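Local coordinates for alanine racemase (Corynebacterium glutamicum, PDB 2DY3), which binds pyridoxal-5'-phosphate and belongs to the alanine racemase family, pairing an alpha/beta-barrel domain with a mainly beta C-terminal domain, at residues B[35-40]-B[218-223]; B[197-202]-B[222-227]; B[236-241]-B[350-355]; B[19-22]-B[28-31]. All coordinates share one frame; numbering follows the deposited sequence.

Contact 1 (B[35-40]-B[218-223]); sequences ANAYNH and AFYGLE. With PLP (pyridoxal-5'-phosphate), chain F.
Tyr220 lays one side of its ring against both Tyr38 and His40, an aromatic cluster at the pyridoxal-5'-phosphate end of the alpha/beta barrel. Tyr38 and His40 each form an offset stack with Tyr220, their planes turned 25° from it, and both sit on the same side of its ring. Tyr220 CG lies anti to its carbonyl carbon (chi1 -50°), which lays the ring across the two. With Tyr38 the centroids are 4.7 Å apart: Tyr220 CE2 presses over the rim of the Tyr38 ring, 3.3 Å from Tyr38 CG, while Tyr38 CB lies over the Tyr220 face as a CH-pi contact. At the other end of the ring, Tyr220 CD1 stands over the middle of the imidazole, 3.6 Å from His40 ND1. Ala37 comes in at the hydroxyl end, its O close to Tyr220 CE1.

The next shell positions these rings. Residues 35-38 form a turn of left-handed helix, all with positive phi, closed by Asn39 N to Ala35 O at 2.9 Å; this coil brings the Ala37 and Tyr38 carbonyls round to His40. His40 ND1 donates to Tyr38 O at 2.9 Å, approaching from above the carbonyl plane, and makes a weaker bond to Ala37 O. A water ties His40 NE2 to Tyr220 O. Tyr220 OH is hydrogen-bonded to Val32 O on the adjoining strand, so Tyr220 is tied at its hydroxyl and, through the water, at its backbone carbonyl. Tyr38 OH reaches past the stack and donates to PLP O1P at 2.7 Å.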
loop_
_atom_site.group_PDB
_atom_site.type_symbol
_atom_site.label_atom_id
_atom_site.label_comp_id
_atom_site.label_asym_id
_atom_site.label_seq_id
_atom_site.Cartn_x
_atom_site.Cartn_y
_atom_site.Cartn_z
ATOM N N ALA B 35 3.113 11.771 1.341
ATOM C CA ALA B 35 3.040 10.329 1.097
ATOM C C ALA B 35 4.379 9.638 1.358
ATOM O O ALA B 35 4.777 8.727 0.628
ATOM C CB ALA B 35 2.593 10.075 -0.338
ATOM N N ASN B 36 5.068 10.076 2.405
ATOM C CA ASN B 36 6.363 9.513 2.767
ATOM C C ASN B 36 7.348 9.668 1.616
ATOM O O ASN B 36 8.002 8.709 1.202
ATOM C CB ASN B 36 6.216 8.036 3.148
ATOM C CG ASN B 36 7.477 7.465 3.767
ATOM O OD1 ASN B 36 8.318 8.201 4.282
ATOM N ND2 ASN B 36 7.608 6.146 3.734
ATOM N N ALA B 37 7.444 10.890 1.104
ATOM C CA ALA B 37 8.344 11.194 0.006
ATOM C C ALA B 37 8.001 10.324 -1.198
ATOM O O ALA B 37 8.871 9.692 -1.788
ATOM C CB ALA B 37 9.791 10.967 0.443
ATOM N N TYR B 38 6.719 10.306 -1.555
ATOM C CA TYR B 38 6.237 9.517 -2.679
ATOM C C TYR B 38 6.692 8.069 -2.547
ATOM O O TYR B 38 7.149 7.458 -3.515
ATOM C CB TYR B 38 6.738 10.111 -4.001
ATOM C CG TYR B 38 6.019 11.379 -4.408
ATOM C CD1 TYR B 38 5.645 12.324 -3.458
ATOM C CD2 TYR B 38 5.717 11.637 -5.738
ATOM C CE1 TYR B 38 4.988 13.478 -3.817
ATOM C CE2 TYR B 38 5.063 12.800 -6.109
ATOM C CZ TYR B 38 4.698 13.714 -5.143
ATOM O OH TYR B 38 4.025 14.864 -5.498
ATOM N N ASN B 39 6.581 7.545 -1.331
ATOM C CA ASN B 39 6.948 6.163 -1.021
ATOM C C ASN B 39 8.456 5.900 -1.025
ATOM O O ASN B 39 8.878 4.752 -0.923
ATOM C CB ASN B 39 6.263 5.215 -2.014
ATOM C CG ASN B 39 6.167 3.784 -1.499
ATOM O OD1 ASN B 39 6.047 2.839 -2.280
ATOM N ND2 ASN B 39 6.202 3.623 -0.184
ATOM N N HIS B 40 9.272 6.947 -1.141
ATOM C CA HIS B 40 10.730 6.764 -1.152
ATOM C C HIS B 40 11.381 6.799 0.237
ATOM O O HIS B 40 12.587 6.575 0.364
ATOM C CB HIS B 40 11.405 7.822 -2.038
ATOM C CG HIS B 40 11.185 7.625 -3.506
ATOM N ND1 HIS B 40 9.956 7.788 -4.107
ATOM C CD2 HIS B 40 12.047 7.293 -4.497
ATOM C CE1 HIS B 40 10.069 7.564 -5.404
ATOM N NE2 HIS B 40 11.328 7.262 -5.666
ATOM N N ALA B 218 9.480 15.396 -9.801
ATOM C CA ALA B 218 10.827 15.578 -10.338
ATOM C C ALA B 218 11.978 15.253 -9.375
ATOM O O ALA B 218 13.053 14.838 -9.814
ATOM C CB ALA B 218 10.987 17.007 -10.878
ATOM N N PHE B 219 11.770 15.446 -8.076
ATOM C CA PHE B 219 12.828 15.157 -7.103
ATOM C C PHE B 219 13.177 13.674 -7.088
ATOM O O PHE B 219 14.299 13.282 -6.735
ATOM C CB PHE B 219 12.406 15.572 -5.684
ATOM C CG PHE B 219 12.493 17.051 -5.422
ATOM C CD1 PHE B 219 11.430 17.889 -5.709
ATOM C CD2 PHE B 219 13.650 17.602 -4.893
ATOM C CE1 PHE B 219 11.519 19.253 -5.473
ATOM C CE2 PHE B 219 13.744 18.959 -4.655
ATOM C CZ PHE B 219 12.679 19.786 -4.944
ATOM N N TYR B 220 12.207 12.852 -7.475
ATOM C CA TYR B 220 12.386 11.407 -7.488
ATOM C C TYR B 220 12.884 10.917 -8.846
ATOM O O TYR B 220 12.966 9.714 -9.093
ATOM C CB TYR B 220 11.060 10.745 -7.099
ATOM C CG TYR B 220 10.495 11.353 -5.833
ATOM C CD1 TYR B 220 11.138 11.179 -4.612
ATOM C CD2 TYR B 220 9.377 12.180 -5.873
ATOM C CE1 TYR B 220 10.690 11.815 -3.471
ATOM C CE2 TYR B 220 8.926 12.823 -4.731
ATOM C CZ TYR B 220 9.587 12.635 -3.534
ATOM O OH TYR B 220 9.143 13.268 -2.394
ATOM N N GLY B 221 13.199 11.867 -9.721
ATOM C CA GLY B 221 13.732 11.540 -11.031
ATOM C C GLY B 221 12.774 11.086 -12.115
ATOM O O GLY B 221 13.199 10.444 -13.077
ATOM N N LEU B 222 11.495 11.419 -11.987
ATOM C CA LEU B 222 10.517 11.009 -12.990
ATOM C C LEU B 222 10.001 12.213 -13.778
ATOM O O LEU B 222 9.806 13.284 -13.217
ATOM C CB LEU B 222 9.354 10.282 -12.312
ATOM C CG LEU B 222 9.703 9.099 -11.400
ATOM C CD1 LEU B 222 8.453 8.638 -10.650
ATOM C CD2 LEU B 222 10.285 7.961 -12.225
ATOM N N GLU B 223 9.791 12.029 -15.079
ATOM C CA GLU B 223 9.304 13.094 -15.956
ATOM C C GLU B 223 7.780 13.138 -15.999
ATOM O O GLU B 223 7.120 12.127 -16.251
ATOM C CB GLU B 223 9.843 12.905 -17.379
ATOM C CG GLU B 223 11.350 13.126 -17.541
ATOM C CD GLU B 223 11.768 14.572 -17.307
ATOM O OE1 GLU B 223 10.901 15.465 -17.402
ATOM O OE2 GLU B 223 12.964 14.819 -17.042
HETATM N N1 PLP F . 1.343 20.842 -4.719
HETATM C C2 PLP F . 0.242 20.213 -4.129
HETATM C C2A PLP F . -0.831 21.058 -3.463
HETATM C C3 PLP F . 0.155 18.801 -4.177
HETATM O O3 PLP F . -0.926 18.159 -3.609
HETATM C C4 PLP F . 1.191 18.049 -4.816
HETATM C C4A PLP F . 1.132 16.504 -4.932
HETATM C C5 PLP F . 2.293 18.750 -5.419
HETATM C C6 PLP F . 2.349 20.132 -5.354
HETATM C C5A PLP F . 3.406 18.045 -6.133
HETATM O O4P PLP F . 3.062 17.795 -7.490
HETATM P P PLP F . 3.994 17.052 -8.590
HETATM O O1P PLP F . 4.401 15.756 -8.062
HETATM O O2P PLP F . 3.082 16.949 -9.729
HETATM O O3P PLP F . 5.127 17.988 -8.766
HETATM O O HOH W 1 11.874 7.153 -8.381
#

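Contact 2 (B[197-202]-B[222-227]); sequences CNSPAF and LEPVAG. With PLP (pyridoxal-5'-phosphate), chain F.
Ser199 and Pro224 meet carbon to carbon, Ser199 CB lying 3.4 Å from Pro224 CG, closer than ordinary van der Waals contact. Pro200 carries the rest of the apolar surface. Its ring and that of Pro224 cross at about a right angle, with CB of Pro200 3.8 Å from CB of Pro224, and Pro224 CG also rests near the Pro200 nitrogen. One pyrrolidine of the loop 222-227 is thus wedged against the first turn of helix 199-202.

The polar contacts centre on that turn, and they make a phosphate-binding helix start of the sort found at the C-terminal mouth of alpha/beta barrels. Ser199 grips a single phosphate oxygen twice: its N donates to PLP O3P at 2.7 Å and its OG donates to the same oxygen at 2.8 Å. The hydroxyl can do this because chi1 of -72° sets OG beside the backbone N. OG also accepts from Ala218 N, so the serine links the cofactor to the loop that follows strand 212-213. The positive end of the helix would be expected to favour the anion.

A capping bond opens the helix. Asn198 is the N-cap; chi1 of 58° tucks CG between the backbone N and the carbonyl carbon, and OD1 accepts from Ala201 N at 3.2 Å along a fairly straight 162° path, with Ala201 N tilted out of the Asn198 amide plane.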
loop_
_atom_site.group_PDB
_atom_site.type_symbol
_atom_site.label_atom_id
_atom_site.label_comp_id
_atom_site.label_asym_id
_atom_site.label_seq_id
_atom_site.Cartn_x
_atom_site.Cartn_y
_atom_site.Cartn_z
ATOM N N CYS B 197 3.271 26.408 -9.324
ATOM C CA CYS B 197 3.965 25.367 -10.080
ATOM C C CYS B 197 4.291 24.009 -9.458
ATOM O O CYS B 197 5.060 23.910 -8.503
ATOM C CB CYS B 197 5.258 25.947 -10.672
ATOM S SG CYS B 197 4.999 27.017 -12.110
ATOM N N ASN B 198 3.698 22.963 -10.026
ATOM C CA ASN B 198 3.967 21.592 -9.605
ATOM C C ASN B 198 4.992 21.141 -10.656
ATOM O O ASN B 198 5.364 21.943 -11.509
ATOM C CB ASN B 198 2.687 20.750 -9.668
ATOM C CG ASN B 198 2.067 20.727 -11.051
ATOM O OD1 ASN B 198 2.415 21.530 -11.918
ATOM N ND2 ASN B 198 1.133 19.810 -11.260
ATOM N N SER B 199 5.448 19.894 -10.620
ATOM C CA SER B 199 6.453 19.440 -11.587
ATOM C C SER B 199 6.176 19.726 -13.066
ATOM O O SER B 199 7.022 20.290 -13.762
ATOM C CB SER B 199 6.731 17.942 -11.410
ATOM O OG SER B 199 7.455 17.698 -10.219
ATOM N N PRO B 200 4.998 19.336 -13.575
ATOM C CA PRO B 200 4.699 19.589 -14.987
ATOM C C PRO B 200 4.777 21.062 -15.386
ATOM O O PRO B 200 5.428 21.403 -16.372
ATOM C CB PRO B 200 3.301 18.993 -15.160
ATOM C CG PRO B 200 2.719 19.079 -13.796
ATOM C CD PRO B 200 3.865 18.675 -12.912
ATOM N N ALA B 201 4.128 21.930 -14.618
ATOM C CA ALA B 201 4.146 23.359 -14.903
ATOM C C ALA B 201 5.555 23.938 -14.759
ATOM O O ALA B 201 6.009 24.702 -15.610
ATOM C CB ALA B 201 3.180 24.091 -13.972
ATOM N N PHE B 202 6.241 23.567 -13.681
ATOM C CA PHE B 202 7.596 24.044 -13.414
ATOM C C PHE B 202 8.567 23.716 -14.541
ATOM O O PHE B 202 9.378 24.550 -14.935
ATOM C CB PHE B 202 8.119 23.436 -12.109
ATOM C CG PHE B 202 9.552 23.786 -11.800
ATOM C CD1 PHE B 202 9.950 25.109 -11.682
ATOM C CD2 PHE B 202 10.493 22.788 -11.597
ATOM C CE1 PHE B 202 11.265 25.431 -11.365
ATOM C CE2 PHE B 202 11.806 23.099 -11.280
ATOM C CZ PHE B 202 12.192 24.424 -11.162
ATOM N N LEU B 222 11.495 11.419 -11.987
ATOM C CA LEU B 222 10.517 11.009 -12.990
ATOM C C LEU B 222 10.001 12.213 -13.778
ATOM O O LEU B 222 9.806 13.284 -13.217
ATOM C CB LEU B 222 9.354 10.282 -12.312
ATOM C CG LEU B 222 9.703 9.099 -11.400
ATOM C CD1 LEU B 222 8.453 8.638 -10.650
ATOM C CD2 LEU B 222 10.285 7.961 -12.225
ATOM N N GLU B 223 9.791 12.029 -15.079
ATOM C CA GLU B 223 9.304 13.094 -15.956
ATOM C C GLU B 223 7.780 13.138 -15.999
ATOM O O GLU B 223 7.120 12.127 -16.251
ATOM C CB GLU B 223 9.843 12.905 -17.379
ATOM C CG GLU B 223 11.350 13.126 -17.541
ATOM C CD GLU B 223 11.768 14.572 -17.307
ATOM O OE1 GLU B 223 10.901 15.465 -17.402
ATOM O OE2 GLU B 223 12.964 14.819 -17.042
ATOM N N PRO B 224 7.206 14.320 -15.747
ATOM C CA PRO B 224 5.761 14.578 -15.737
ATOM C C PRO B 224 5.124 14.553 -17.122
ATOM O O PRO B 224 3.971 14.152 -17.274
ATOM C CB PRO B 224 5.658 15.964 -15.100
ATOM C CG PRO B 224 6.927 16.086 -14.301
ATOM C CD PRO B 224 7.941 15.480 -15.223
ATOM N N VAL B 225 5.874 14.988 -18.128
ATOM C CA VAL B 225 5.365 15.035 -19.496
ATOM C C VAL B 225 6.211 14.228 -20.472
ATOM O O VAL B 225 7.431 14.377 -20.529
ATOM C CB VAL B 225 5.292 16.488 -19.998
ATOM C CG1 VAL B 225 6.630 17.170 -19.790
ATOM C CG2 VAL B 225 4.904 16.515 -21.467
ATOM N N ALA B 226 5.550 13.374 -21.243
ATOM C CA ALA B 226 6.235 12.538 -22.220
ATOM C C ALA B 226 6.932 13.391 -23.271
ATOM O O ALA B 226 6.379 14.386 -23.745
ATOM C CB ALA B 226 5.241 11.598 -22.890
ATOM N N GLY B 227 8.152 12.999 -23.626
ATOM C CA GLY B 227 8.895 13.727 -24.636
ATOM C C GLY B 227 9.834 14.807 -24.135
ATOM O O GLY B 227 10.567 15.396 -24.928
HETATM N N1 PLP F . 1.343 20.842 -4.719
HETATM C C2 PLP F . 0.242 20.213 -4.129
HETATM C C2A PLP F . -0.831 21.058 -3.463
HETATM C C3 PLP F . 0.155 18.801 -4.177
HETATM O O3 PLP F . -0.926 18.159 -3.609
HETATM C C4 PLP F . 1.191 18.049 -4.816
HETATM C C4A PLP F . 1.132 16.504 -4.932
HETATM C C5 PLP F . 2.293 18.750 -5.419
HETATM C C6 PLP F . 2.349 20.132 -5.354
HETATM C C5A PLP F . 3.406 18.045 -6.133
HETATM O O4P PLP F . 3.062 17.795 -7.490
HETATM P P PLP F . 3.994 17.052 -8.590
HETATM O O1P PLP F . 4.401 15.756 -8.062
HETATM O O2P PLP F . 3.082 16.949 -9.729
HETATM O O3P PLP F . 5.127 17.988 -8.766
#

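Contact 3 (B[236-241]-B[350-355]); sequences MTWEAK and CRPTGR
Pro352 sets its CA-CB-CG edge over one face of the Trp238 indole, its ring tilted so that N and CD are lifted away, and joins strand 236-247 of the C-terminal beta domain to the loop between helix 345-350 and strand 357-360. Pro352 CG sits almost squarely over the five-membered ring, 3.6 Å from its centroid and 16° off the normal, a CH-pi contact; CD2 of Trp238 is the indole atom nearest to it, at 3.5 Å. Pro352 CB is set toward the nitrogen side, 3.6 Å from Trp238 NE1, and Pro352 CA lies above the outer margin of the indole, beside the CE2-CZ2 bond. The proline edge therefore runs obliquely along the indole. Trp238 presents this face because its CG is anti to the backbone N (chi1 -167°), carrying the ring away from the strand toward the loop.

Thr6 of strand 4-8 touches both Trp238 and Pro352, tying the pair to the neighbouring strand. Beyond the proline the loop faces the second subunit: Thr353 packs on Thr353 of the second subunit, and Arg355 makes a salt bridge to Glu64 of that subunit. Met236, two residues back along the strand, sends an extended chain toward the proline, and SD ends 4.4 Å from Pro352 CG.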
loop_
_atom_site.group_PDB
_atom_site.type_symbol
_atom_site.label_atom_id
_atom_site.label_comp_id
_atom_site.label_asym_id
_atom_site.label_seq_id
_atom_site.Cartn_x
_atom_site.Cartn_y
_atom_site.Cartn_z
ATOM N N MET B 236 14.021 5.204 -7.589
ATOM C CA MET B 236 13.461 3.964 -7.069
ATOM C C MET B 236 13.539 2.780 -8.015
ATOM O O MET B 236 13.320 2.904 -9.224
ATOM C CB MET B 236 11.989 4.164 -6.669
ATOM C CG MET B 236 11.316 2.896 -6.130
ATOM S SD MET B 236 9.548 3.106 -5.741
ATOM C CE MET B 236 9.645 4.040 -4.196
ATOM N N THR B 237 13.870 1.632 -7.442
ATOM C CA THR B 237 13.926 0.378 -8.178
ATOM C C THR B 237 13.200 -0.634 -7.292
ATOM O O THR B 237 13.510 -0.751 -6.104
ATOM C CB THR B 237 15.371 -0.101 -8.401
ATOM O OG1 THR B 237 16.068 0.830 -9.242
ATOM C CG2 THR B 237 15.373 -1.478 -9.062
ATOM N N TRP B 238 12.214 -1.326 -7.854
ATOM C CA TRP B 238 11.457 -2.345 -7.120
ATOM C C TRP B 238 11.935 -3.682 -7.675
ATOM O O TRP B 238 11.823 -3.935 -8.874
ATOM C CB TRP B 238 9.947 -2.161 -7.361
ATOM C CG TRP B 238 9.044 -2.941 -6.423
ATOM C CD1 TRP B 238 9.343 -3.366 -5.158
ATOM C CD2 TRP B 238 7.673 -3.305 -6.650
ATOM N NE1 TRP B 238 8.249 -3.963 -4.587
ATOM C CE2 TRP B 238 7.209 -3.938 -5.478
ATOM C CE3 TRP B 238 6.793 -3.151 -7.728
ATOM C CZ2 TRP B 238 5.901 -4.417 -5.350
ATOM C CZ3 TRP B 238 5.495 -3.628 -7.601
ATOM C CH2 TRP B 238 5.062 -4.252 -6.421
ATOM N N GLU B 239 12.479 -4.533 -6.811
ATOM C CA GLU B 239 12.995 -5.819 -7.261
ATOM C C GLU B 239 12.793 -6.953 -6.259
ATOM O O GLU B 239 12.768 -6.746 -5.042
ATOM C CB GLU B 239 14.490 -5.695 -7.596
ATOM C CG GLU B 239 15.382 -5.431 -6.394
ATOM C CD GLU B 239 16.813 -5.061 -6.778
ATOM O OE1 GLU B 239 17.669 -4.977 -5.876
ATOM O OE2 GLU B 239 17.083 -4.845 -7.978
ATOM N N ALA B 240 12.661 -8.160 -6.791
ATOM C CA ALA B 240 12.462 -9.338 -5.967
ATOM C C ALA B 240 13.425 -10.432 -6.387
ATOM O O ALA B 240 13.960 -10.420 -7.494
ATOM C CB ALA B 240 11.023 -9.832 -6.106
ATOM N N LYS B 241 13.659 -11.372 -5.486
ATOM C CA LYS B 241 14.531 -12.488 -5.782
ATOM C C LYS B 241 13.620 -13.679 -6.051
ATOM O O LYS B 241 12.710 -13.960 -5.266
ATOM C CB LYS B 241 15.459 -12.753 -4.595
ATOM C CG LYS B 241 16.370 -11.567 -4.300
ATOM C CD LYS B 241 17.566 -11.960 -3.456
ATOM C CE LYS B 241 18.590 -10.833 -3.419
ATOM N NZ LYS B 241 19.787 -11.184 -2.606
ATOM N N CYS B 350 4.252 4.641 -5.822
ATOM C CA CYS B 350 3.511 4.554 -4.566
ATOM C C CYS B 350 3.012 3.139 -4.303
ATOM O O CYS B 350 2.544 2.842 -3.203
ATOM C CB CYS B 350 2.297 5.496 -4.583
ATOM S SG CYS B 350 2.655 7.242 -4.274
ATOM N N ARG B 351 3.113 2.263 -5.300
ATOM C CA ARG B 351 2.621 0.896 -5.157
ATOM C C ARG B 351 3.354 -0.081 -4.237
ATOM O O ARG B 351 2.709 -0.794 -3.462
ATOM C CB ARG B 351 2.467 0.249 -6.537
ATOM C CG ARG B 351 1.324 0.819 -7.371
ATOM C CD ARG B 351 -0.044 0.546 -6.738
ATOM N NE ARG B 351 -0.158 1.099 -5.389
ATOM C CZ ARG B 351 -0.108 2.397 -5.096
ATOM N NH1 ARG B 351 0.049 3.292 -6.062
ATOM N NH2 ARG B 351 -0.195 2.798 -3.831
ATOM N N PRO B 352 4.699 -0.142 -4.311
ATOM C CA PRO B 352 5.483 -1.060 -3.466
ATOM C C PRO B 352 5.140 -0.950 -1.984
ATOM O O PRO B 352 5.405 0.071 -1.352
ATOM C CB PRO B 352 6.927 -0.660 -3.773
ATOM C CG PRO B 352 6.841 -0.265 -5.225
ATOM C CD PRO B 352 5.583 0.607 -5.217
ATOM N N THR B 353 4.565 -2.017 -1.435
ATOM C CA THR B 353 4.143 -2.029 -0.039
ATOM C C THR B 353 4.212 -3.447 0.557
ATOM O O THR B 353 4.932 -4.307 0.050
ATOM C CB THR B 353 2.691 -1.462 0.056
ATOM O OG1 THR B 353 2.331 -1.243 1.423
ATOM C CG2 THR B 353 1.693 -2.428 -0.583
ATOM N N GLY B 354 3.482 -3.679 1.645
ATOM C CA GLY B 354 3.466 -4.994 2.269
ATOM C C GLY B 354 4.804 -5.514 2.764
ATOM O O GLY B 354 5.431 -4.906 3.632
ATOM N N ARG B 355 5.246 -6.647 2.219
ATOM C CA ARG B 355 6.513 -7.242 2.630
ATOM C C ARG B 355 7.724 -6.508 2.053
ATOM O O ARG B 355 8.858 -6.748 2.468
ATOM C CB ARG B 355 6.563 -8.722 2.229
ATOM C CG ARG B 355 5.855 -9.685 3.203
ATOM C CD ARG B 355 4.351 -9.435 3.304
ATOM N NE ARG B 355 3.646 -9.732 2.059
ATOM C CZ ARG B 355 3.070 -10.895 1.774
ATOM N NH1 ARG B 355 3.111 -11.896 2.647
ATOM N NH2 ARG B 355 2.435 -11.053 0.616
#

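Contact 4 (B[19-22]-B[28-31]); sequences VLKQ and KLMA
Leu29 aims its side chain at the helix and pushes CD1 into the angle between Leu20 and Lys21. That one methyl makes nearly all the contact: it lies 4.2 Å from Leu20 CB, 3.9 Å from Lys21 CD and 3.9 Å from the backbone nitrogen Lys21 N. To get there Leu29 takes an unusual first torsion, chi1 -142°, well off a staggered position, which swings CD1 toward the helix backbone while CD2 turns toward Phe219.

Lys21 follows a folded path. CG starts out anti to the backbone N, then the chain bends at chi2 (59°) and again at chi4 (-65°). The first bend brings the aliphatic part across Leu29, with CD 4.1 Å from Leu29 CB as well; the second turns the ammonium aside to hydrogen-bond Gly53 O. The methylenes thus shield the leucine at the outer margin while the charge finds a carbonyl beyond it.

Leu20 behaves differently. It meets Leu29 through CB, while its CD1 goes on to Phe219 and its CD2 to Ala218; Phe219 also packs on Leu29 and on Ala31. Leu29 N, for its part, is bonded to Asp55 OD2, and the strand pairs with strands 212-213 and 56-59. A helix laid by its apolar residues against the outer side of parallel strand 28-32 is the layering of an alpha/beta (TIM-type) barrel.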
loop_
_atom_site.group_PDB
_atom_site.type_symbol
_atom_site.label_atom_id
_atom_site.label_comp_id
_atom_site.label_asym_id
_atom_site.label_seq_id
_atom_site.Cartn_x
_atom_site.Cartn_y
_atom_site.Cartn_z
ATOM N N VAL B 19 19.538 19.834 -9.801
ATOM C CA VAL B 19 19.001 20.183 -11.113
ATOM C C VAL B 19 17.754 21.060 -10.998
ATOM O O VAL B 19 17.519 21.938 -11.831
ATOM C CB VAL B 19 18.633 18.920 -11.922
ATOM C CG1 VAL B 19 17.838 19.307 -13.158
ATOM C CG2 VAL B 19 19.891 18.177 -12.323
ATOM N N LEU B 20 16.949 20.816 -9.970
ATOM C CA LEU B 20 15.743 21.607 -9.781
ATOM C C LEU B 20 16.102 22.975 -9.205
ATOM O O LEU B 20 15.479 23.984 -9.542
ATOM C CB LEU B 20 14.763 20.883 -8.853
ATOM C CG LEU B 20 14.188 19.565 -9.378
ATOM C CD1 LEU B 20 13.222 18.991 -8.366
ATOM C CD2 LEU B 20 13.478 19.798 -10.703
ATOM N N LYS B 21 17.113 23.006 -8.343
ATOM C CA LYS B 21 17.543 24.257 -7.739
ATOM C C LYS B 21 18.074 25.179 -8.837
ATOM O O LYS B 21 17.731 26.360 -8.890
ATOM C CB LYS B 21 18.628 23.999 -6.686
ATOM C CG LYS B 21 18.886 25.182 -5.762
ATOM C CD LYS B 21 17.613 25.577 -5.020
ATOM C CE LYS B 21 17.793 26.851 -4.206
ATOM N NZ LYS B 21 18.777 26.682 -3.111
ATOM N N GLN B 22 18.900 24.640 -9.726
ATOM C CA GLN B 22 19.435 25.452 -10.810
ATOM C C GLN B 22 18.293 25.998 -11.670
ATOM O O GLN B 22 18.289 27.172 -12.031
ATOM C CB GLN B 22 20.397 24.635 -11.677
ATOM C CG GLN B 22 21.098 25.468 -12.747
ATOM C CD GLN B 22 21.969 26.572 -12.152
ATOM O OE1 GLN B 22 22.450 27.458 -12.867
ATOM N NE2 GLN B 22 22.184 26.515 -10.840
ATOM N N LYS B 28 12.165 30.445 -4.815
ATOM C CA LYS B 28 12.434 29.491 -3.745
ATOM C C LYS B 28 11.991 28.099 -4.181
ATOM O O LYS B 28 11.071 27.959 -4.982
ATOM C CB LYS B 28 11.706 29.911 -2.469
ATOM C CG LYS B 28 12.206 31.235 -1.906
ATOM C CD LYS B 28 11.439 31.654 -0.662
ATOM C CE LYS B 28 11.995 32.958 -0.098
ATOM N NZ LYS B 28 11.274 33.404 1.129
ATOM N N LEU B 29 12.656 27.078 -3.651
ATOM C CA LEU B 29 12.350 25.697 -3.995
ATOM C C LEU B 29 11.675 24.944 -2.854
ATOM O O LEU B 29 12.318 24.623 -1.863
ATOM C CB LEU B 29 13.639 24.954 -4.366
ATOM C CG LEU B 29 13.686 23.910 -5.489
ATOM C CD1 LEU B 29 14.805 22.932 -5.170
ATOM C CD2 LEU B 29 12.372 23.171 -5.637
ATOM N N MET B 30 10.380 24.671 -2.993
ATOM C CA MET B 30 9.651 23.905 -1.982
ATOM C C MET B 30 9.580 22.475 -2.487
ATOM O O MET B 30 9.042 22.220 -3.560
ATOM C CB MET B 30 8.225 24.427 -1.789
ATOM C CG MET B 30 7.417 23.596 -0.786
ATOM S SD MET B 30 5.722 24.183 -0.528
ATOM C CE MET B 30 5.997 25.294 0.883
ATOM N N ALA B 31 10.124 21.545 -1.717
ATOM C CA ALA B 31 10.110 20.142 -2.112
ATOM C C ALA B 31 8.867 19.440 -1.574
ATOM O O ALA B 31 8.659 19.371 -0.362
ATOM C CB ALA B 31 11.369 19.441 -1.597
#

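In the fold
Contacts 1, 3 and 4 are buried, whereas contact 2 is partly open. Contact 1, near the centre of the chain, is aromatic and tied to the cofactor. Contact 2 shares Leu222 and Glu223 with it and grips another oxygen of the same phosphate, but joins its segments through prolines. Contact 4 is aliphatic and lies on the barrel wall; Phe219 of contact 1 packs on its Leu20 and Leu29, and strand 28-32 leads into helix 34-38. Contact 3 belongs to the C-terminal domain, its centre about 28 Å from that of contact 4, yet Met236 touches His40 of contact 1, so the two domains meet there. Contacts 1 and 3 also touch the second subunit; contacts 2 and 4 do not.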